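Local structure of putative sugar binding protein (Bacteroides vulgatus ATCC 8482, 3KEZ) at residues M284-C288 with S289-L293; S307-K310 with K311-A314. The protein probably binds sugars for nutrient uptake at the bacterial outer membrane, as a calcium-containing member of the SusD family. One frame throughout, in Å; residues are numbered along the deposited sequence. Where two conformers were deposited one is given.

Interaction 1: M284-C288 with S289-L293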
HETATM    1  N   MSE A 284      -3.978   8.944 -14.589  1.00 10.84           N
HETATM    2  CA  MSE A 284      -3.629   7.532 -14.686  1.00 11.74           C
HETATM    3  C   MSE A 284      -4.883   6.695 -14.949  1.00 12.96           C
HETATM    4  O   MSE A 284      -5.944   6.954 -14.363  1.00 10.73           O
HETATM    5  CB  MSE A 284      -2.884   7.089 -13.430  1.00 10.07           C
HETATM    6  CG  MSE A 284      -3.655   7.295 -12.140  1.00 10.07           C
HETATM    7 SE   MSE A 284      -2.700   6.890 -10.477  0.75  2.00          SE
HETATM    8  CE  MSE A 284      -2.847   4.986 -10.430  1.00 11.15           C
ATOM      9  N   CYS A 285      -4.773   5.731 -15.877  1.00 11.94           N
ATOM     10  CA  CYS A 285      -5.919   4.896 -16.281  1.00 12.55           C
ATOM     11  C   CYS A 285      -5.504   3.418 -16.334  1.00 12.98           C
ATOM     12  O   CYS A 285      -4.313   3.084 -16.176  1.00  9.77           O
ATOM     13  CB  CYS A 285      -6.411   5.326 -17.653  1.00 11.96           C
ATOM     14  SG  CYS A 285      -5.156   5.145 -18.939  1.00 14.11           S
ATOM     15  N   ILE A 286      -6.468   2.532 -16.568  1.00 13.12           N
ATOM     16  CA  ILE A 286      -6.134   1.118 -16.737  1.00 10.83           C
ATOM     17  C   ILE A 286      -5.517   0.903 -18.122  1.00 10.87           C
ATOM     18  O   ILE A 286      -5.794   1.648 -19.046  1.00 13.04           O
ATOM     19  CB  ILE A 286      -7.328   0.181 -16.558  1.00 13.29           C
ATOM     20  CG1 ILE A 286      -8.353   0.351 -17.672  1.00 11.60           C
ATOM     21  CG2 ILE A 286      -7.948   0.313 -15.153  1.00  6.38           C
ATOM     22  CD1 ILE A 286      -9.583  -0.539 -17.512  1.00 10.64           C
ATOM     23  N   THR A 287      -4.651  -0.102 -18.249  1.00  9.91           N
ATOM     24  CA  THR A 287      -4.140  -0.509 -19.549  1.00  9.41           C
ATOM     25  C   THR A 287      -5.213  -1.322 -20.302  1.00 10.51           C
ATOM     26  O   THR A 287      -6.144  -1.861 -19.690  1.00  8.36           O
ATOM     27  CB  THR A 287      -2.873  -1.346 -19.409  1.00  9.69           C
ATOM     28  OG1 THR A 287      -3.161  -2.425 -18.517  1.00 11.26           O
ATOM     29  CG2 THR A 287      -1.677  -0.467 -18.837  1.00  2.94           C
ATOM     30  N   CYS A 288      -5.093  -1.403 -21.620  1.00  9.31           N
ATOM     31  CA  CYS A 288      -6.015  -2.252 -22.390  1.00 10.44           C
ATOM     32  C   CYS A 288      -5.976  -3.712 -21.977  1.00 12.31           C
ATOM     33  O   CYS A 288      -7.015  -4.382 -21.899  1.00 12.91           O
ATOM     34  CB  CYS A 288      -5.711  -2.147 -23.872  1.00 11.12           C
ATOM     35  SG  CYS A 288      -6.100  -0.494 -24.541  1.00 15.55           S
ATOM     36  N   SER A 289      -4.770  -4.222 -21.768  1.00 12.73           N
ATOM     37  CA  SER A 289      -4.608  -5.612 -21.338  1.00 10.92           C
ATOM     38  C   SER A 289      -5.337  -5.890 -20.009  1.00 11.86           C
ATOM     39  O   SER A 289      -5.936  -6.952 -19.853  1.00 10.04           O
ATOM     40  CB  SER A 289      -3.128  -6.017 -21.216  1.00 10.85           C
ATOM     41  OG  SER A 289      -2.370  -5.177 -20.349  1.00  9.46           O
ATOM     42  N   PHE A 290      -5.316  -4.938 -19.073  1.00 10.40           N
ATOM     43  CA  PHE A 290      -6.017  -5.160 -17.809  1.00 10.14           C
ATOM     44  C   PHE A 290      -7.551  -5.094 -18.008  1.00 10.68           C
ATOM     45  O   PHE A 290      -8.284  -5.901 -17.456  1.00 10.61           O
ATOM     46  CB  PHE A 290      -5.624  -4.172 -16.727  1.00  8.75           C
ATOM     47  CG  PHE A 290      -6.436  -4.342 -15.470  1.00 12.58           C
ATOM     48  CD1 PHE A 290      -6.161  -5.370 -14.603  1.00 11.55           C
ATOM     49  CD2 PHE A 290      -7.494  -3.508 -15.187  1.00  6.84           C
ATOM     50  CE1 PHE A 290      -6.907  -5.535 -13.433  1.00 17.79           C
ATOM     51  CE2 PHE A 290      -8.250  -3.685 -14.065  1.00 13.48           C
ATOM     52  CZ  PHE A 290      -7.943  -4.711 -13.169  1.00  9.61           C
ATOM     53  N   TYR A 291      -8.011  -4.123 -18.790  1.00 10.45           N
ATOM     54  CA  TYR A 291      -9.433  -4.065 -19.153  1.00 10.26           C
ATOM     55  C   TYR A 291      -9.909  -5.376 -19.790  1.00 10.76           C
ATOM     56  O   TYR A 291     -10.965  -5.908 -19.416  1.00 12.18           O
ATOM     57  CB  TYR A 291      -9.705  -2.874 -20.062  1.00 10.01           C
ATOM     58  CG  TYR A 291     -11.148  -2.693 -20.451  1.00  8.04           C
ATOM     59  CD1 TYR A 291     -12.153  -2.692 -19.495  1.00 13.53           C
ATOM     60  CD2 TYR A 291     -11.509  -2.545 -21.786  1.00 10.68           C
ATOM     61  CE1 TYR A 291     -13.472  -2.520 -19.838  1.00  9.33           C
ATOM     62  CE2 TYR A 291     -12.841  -2.380 -22.155  1.00 12.44           C
ATOM     63  CZ  TYR A 291     -13.808  -2.365 -21.180  1.00 16.23           C
ATOM     64  OH  TYR A 291     -15.090  -2.215 -21.541  1.00 18.36           O
ATOM     65  N   GLN A 292      -9.117  -5.911 -20.728  1.00 11.56           N
ATOM     66  CA  GLN A 292      -9.460  -7.183 -21.375  1.00 11.50           C
ATOM     67  C   GLN A 292      -9.469  -8.386 -20.419  1.00 14.09           C
ATOM     68  O   GLN A 292     -10.388  -9.217 -20.482  1.00 10.68           O
ATOM     69  CB  GLN A 292      -8.581  -7.424 -22.576  1.00 10.98           C
ATOM     70  CG  GLN A 292      -8.934  -6.409 -23.671  1.00 13.66           C
ATOM     71  CD  GLN A 292      -8.067  -6.502 -24.895  1.00 19.15           C
ATOM     72  OE1 GLN A 292      -7.049  -7.215 -24.920  1.00 23.24           O
ATOM     73  NE2 GLN A 292      -8.437  -5.731 -25.921  1.00 13.09           N
ATOM     74  N   LEU A 293      -8.489  -8.457 -19.524  1.00 13.47           N
ATOM     75  CA  LEU A 293      -8.482  -9.458 -18.438  1.00 12.81           C
ATOM     76  C   LEU A 293      -9.734  -9.348 -17.571  1.00 14.94           C
ATOM     77  O   LEU A 293     -10.370 -10.362 -17.248  1.00 14.07           O
ATOM     78  CB  LEU A 293      -7.199  -9.302 -17.584  1.00 11.65           C
ATOM     79  CG  LEU A 293      -7.075  -9.654 -16.079  1.00 20.28           C
ATOM     80  CD1 LEU A 293      -5.672  -9.395 -15.656  1.00 30.18           C
ATOM     81  CD2 LEU A 293      -7.948  -8.857 -15.153  1.00 29.46           C
TER
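Ser289 lies in the first turn of helix 288-295, its OG 3.4 Å from OG1 of Thr287, the residue just before the helix. Next comes Phe290, whose backbone N faces two oxygens of Thr287 and is held only weakly by either: OG1 accepts at 3.4 Å, and the carbonyl O receives a bent bond. This is an N-cap, and threonine suits it because a short hydroxyl side chain can turn back to a backbone N-H of the first turn that has no earlier helical carbonyl to use. OG1 lies between its own N and carbonyl carbon (chi1 53°), which aims it at that N-H, and it also donates to the carbonyl of Asp53. The Phe290 ring stands beside Ile286, its CD2 meeting CG2 of that residue at 3.8 Å, the two side chains crossing at about a right angle. The regular helix bonding starts at Tyr291: its N gives Thr287 O a nearly straight bond of 3.1 Å, 174° at the hydrogen. CD1 of Ile286 reaches CB of Tyr291 at 3.5 Å, so the branched isoleucine serves both aromatics, one methyl each. The phenol end leads away to Asp418. Gln292 N bonds Cys288 O at 2.9 Å; its aliphatic CG brushes the same oxygen, while NE2 extends to Asp416.

Interaction 2: S307-K310 with K311-A314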
ATOM      1  N   SER A 307     -14.745   3.983 -14.557  1.00  8.95           N
ATOM      2  CA  SER A 307     -15.372   5.213 -15.056  0.50  9.89           C
ATOM      3  C   SER A 307     -14.775   5.504 -16.412  1.00 10.01           C
ATOM      4  O   SER A 307     -13.576   5.721 -16.546  1.00  9.58           O
ATOM      5  CB  SER A 307     -15.112   6.408 -14.148  0.50 10.82           C
ATOM      6  OG  SER A 307     -15.876   6.330 -12.973  0.50  6.67           O
ATOM      7  N   PHE A 308     -15.613   5.476 -17.444  1.00 10.65           N
ATOM      8  CA  PHE A 308     -15.140   5.615 -18.821  1.00  9.73           C
ATOM      9  C   PHE A 308     -15.276   7.054 -19.323  1.00 12.51           C
ATOM     10  O   PHE A 308     -16.355   7.639 -19.272  1.00 12.81           O
ATOM     11  CB  PHE A 308     -15.921   4.700 -19.766  1.00 12.50           C
ATOM     12  CG  PHE A 308     -15.715   3.249 -19.499  1.00  9.28           C
ATOM     13  CD1 PHE A 308     -16.477   2.601 -18.549  1.00 15.64           C
ATOM     14  CD2 PHE A 308     -14.744   2.533 -20.188  1.00 15.30           C
ATOM     15  CE1 PHE A 308     -16.278   1.262 -18.281  1.00 16.30           C
ATOM     16  CE2 PHE A 308     -14.527   1.192 -19.911  1.00 10.77           C
ATOM     17  CZ  PHE A 308     -15.299   0.554 -18.976  1.00 17.75           C
ATOM     18  N   ASP A 309     -14.165   7.609 -19.797  1.00 12.10           N
ATOM     19  CA  ASP A 309     -14.153   8.871 -20.508  1.00 12.84           C
ATOM     20  C   ASP A 309     -14.548   8.579 -21.936  1.00 13.04           C
ATOM     21  O   ASP A 309     -13.698   8.201 -22.734  1.00 13.83           O
ATOM     22  CB  ASP A 309     -12.747   9.463 -20.492  1.00 14.98           C
ATOM     23  CG  ASP A 309     -12.670  10.755 -21.253  1.00 13.11           C
ATOM     24  OD1 ASP A 309     -13.738  11.328 -21.447  1.00 13.66           O
ATOM     25  OD2 ASP A 309     -11.573  11.152 -21.692  1.00 18.72           O
ATOM     26  N   LYS A 310     -15.831   8.764 -22.256  1.00 13.88           N
ATOM     27  CA  LYS A 310     -16.372   8.437 -23.574  1.00 12.51           C
ATOM     28  C   LYS A 310     -15.966   7.001 -23.944  1.00 12.91           C
ATOM     29  O   LYS A 310     -16.205   6.104 -23.146  1.00 14.14           O
ATOM     30  CB  LYS A 310     -15.952   9.475 -24.622  1.00 13.38           C
ATOM     31  CG  LYS A 310     -16.399  10.934 -24.323  1.00 14.52           C
ATOM     32  CD  LYS A 310     -17.880  10.996 -23.873  1.00 16.65           C
ATOM     33  CE  LYS A 310     -18.462  12.410 -23.863  1.00 18.83           C
ATOM     34  NZ  LYS A 310     -17.579  13.335 -23.128  1.00 19.33           N
ATOM     35  N   LYS A 311     -15.361   6.782 -25.109  1.00 10.26           N
ATOM     36  CA  LYS A 311     -14.798   5.488 -25.446  1.00 12.29           C
ATOM     37  C   LYS A 311     -13.279   5.627 -25.548  1.00 12.61           C
ATOM     38  O   LYS A 311     -12.661   5.020 -26.419  1.00 12.89           O
ATOM     39  CB  LYS A 311     -15.414   4.920 -26.746  1.00 13.45           C
ATOM     40  CG  LYS A 311     -16.894   4.514 -26.626  1.00 25.47           C
ATOM     41  CD  LYS A 311     -17.347   3.491 -27.704  1.00 35.12           C
ATOM     42  CE  LYS A 311     -18.616   2.709 -27.276  1.00 38.54           C
ATOM     43  NZ  LYS A 311     -18.517   1.993 -25.937  1.00 38.01           N
ATOM     44  N   TYR A 312     -12.667   6.411 -24.644  1.00 11.99           N
ATOM     45  CA  TYR A 312     -11.242   6.736 -24.757  1.00 11.95           C
ATOM     46  C   TYR A 312     -10.337   6.092 -23.698  1.00 11.54           C
ATOM     47  O   TYR A 312      -9.273   5.578 -24.037  1.00 12.20           O
ATOM     48  CB  TYR A 312     -11.021   8.242 -24.689  1.00 13.05           C
ATOM     49  CG  TYR A 312     -11.939   9.048 -25.566  1.00 12.78           C
ATOM     50  CD1 TYR A 312     -12.249   8.631 -26.873  1.00 17.91           C
ATOM     51  CD2 TYR A 312     -12.502  10.245 -25.098  1.00 13.35           C
ATOM     52  CE1 TYR A 312     -13.118   9.395 -27.689  1.00 20.36           C
ATOM     53  CE2 TYR A 312     -13.366  11.006 -25.908  1.00 17.26           C
ATOM     54  CZ  TYR A 312     -13.664  10.578 -27.189  1.00 19.47           C
ATOM     55  OH  TYR A 312     -14.510  11.339 -27.957  1.00 21.50           O
ATOM     56  N   TYR A 313     -10.752   6.216 -22.429  1.00  9.66           N
ATOM     57  CA  TYR A 313     -10.020   5.756 -21.268  1.00 10.38           C
ATOM     58  C   TYR A 313     -10.982   5.244 -20.203  1.00 10.64           C
ATOM     59  O   TYR A 313     -12.152   5.661 -20.147  1.00 12.05           O
ATOM     60  CB  TYR A 313      -9.281   6.895 -20.607  1.00 11.35           C
ATOM     61  CG  TYR A 313      -8.398   7.679 -21.495  1.00  9.05           C
ATOM     62  CD1 TYR A 313      -7.138   7.213 -21.817  1.00 16.15           C
ATOM     63  CD2 TYR A 313      -8.804   8.907 -21.993  1.00 15.54           C
ATOM     64  CE1 TYR A 313      -6.314   7.928 -22.657  1.00 15.96           C
ATOM     65  CE2 TYR A 313      -7.978   9.642 -22.826  1.00 12.90           C
ATOM     66  CZ  TYR A 313      -6.729   9.141 -23.144  1.00 17.67           C
ATOM     67  OH  TYR A 313      -5.875   9.855 -23.945  1.00 18.90           O
ATOM     68  N   ALA A 314     -10.479   4.358 -19.353  1.00  7.52           N
ATOM     69  CA  ALA A 314     -11.219   3.878 -18.210  1.00  8.59           C
ATOM     70  C   ALA A 314     -10.408   4.167 -16.961  1.00 10.38           C
ATOM     71  O   ALA A 314      -9.269   3.702 -16.811  1.00  8.05           O
ATOM     72  CB  ALA A 314     -11.499   2.403 -18.331  1.00  8.27           C
TER
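A beta hairpin closes here: strand 306-309 turns at Lys310-Lys311 and returns antiparallel as strand 313-316, with a classic beta bulge, Tyr312 and Tyr313 opposite the single Asp309. Two backbone bonds fasten the turn, Asp309 N to Tyr313 O and Tyr312 N to Asp309 O, each 2.8 Å long. Lys310 has a positive phi (51°), unusual for a residue with a side chain, and its polar, flexible chain suits an exposed turn. Its CB sits over one face of the Tyr312 ring, a CH-pi contact 3.6 Å from the centroid, and CG lies 3.4 Å from Tyr312 CE2. Lys421 makes a cation-pi contact with the same tyrosine. Were Tyr312 an alanine, Lys310 CB would probably lose its aromatic floor and Lys421 its ring partner. On the face carrying Phe308 and Ala314, the small alanine methyl, CB, touches Phe308 CE2 at 3.6 Å. Asp309, with CG anti to N (chi1 178°), carries its carboxylate to both tyrosines, where an anion can suit the slightly positive ring hydrogens: OD2 lies at the edge of each ring, 3.6 Å from Tyr312 CD2 and equally far from Tyr313 CD2, the carboxylate near-coplanar with Tyr313 but almost perpendicular to Tyr312.

Overall arrangement
Interaction 1 is largely buried, whereas interaction 2 forms a turn at the surface; both lie well away from the calcium site, on the same side of the molecule. Their centres are about 11 Å apart and they touch directly. Ile286 N makes a probable hydrogen bond to Ala314 O, tying the 284-286 strand to the hairpin, and Tyr291 packs on Phe308, bringing the helix against the strand that follows it in the chain. The chemistry follows the setting: at 284-293 isoleucine methyls pack on Phe290 and Tyr291 and a hydroxyl caps the helix, while at 307-314 a lysine's aliphatic chain and an aspartate meet tyrosine rings. Asp418 serves both, hydrogen-bonding Tyr291 and forming a long, weak ion pair with Lys311.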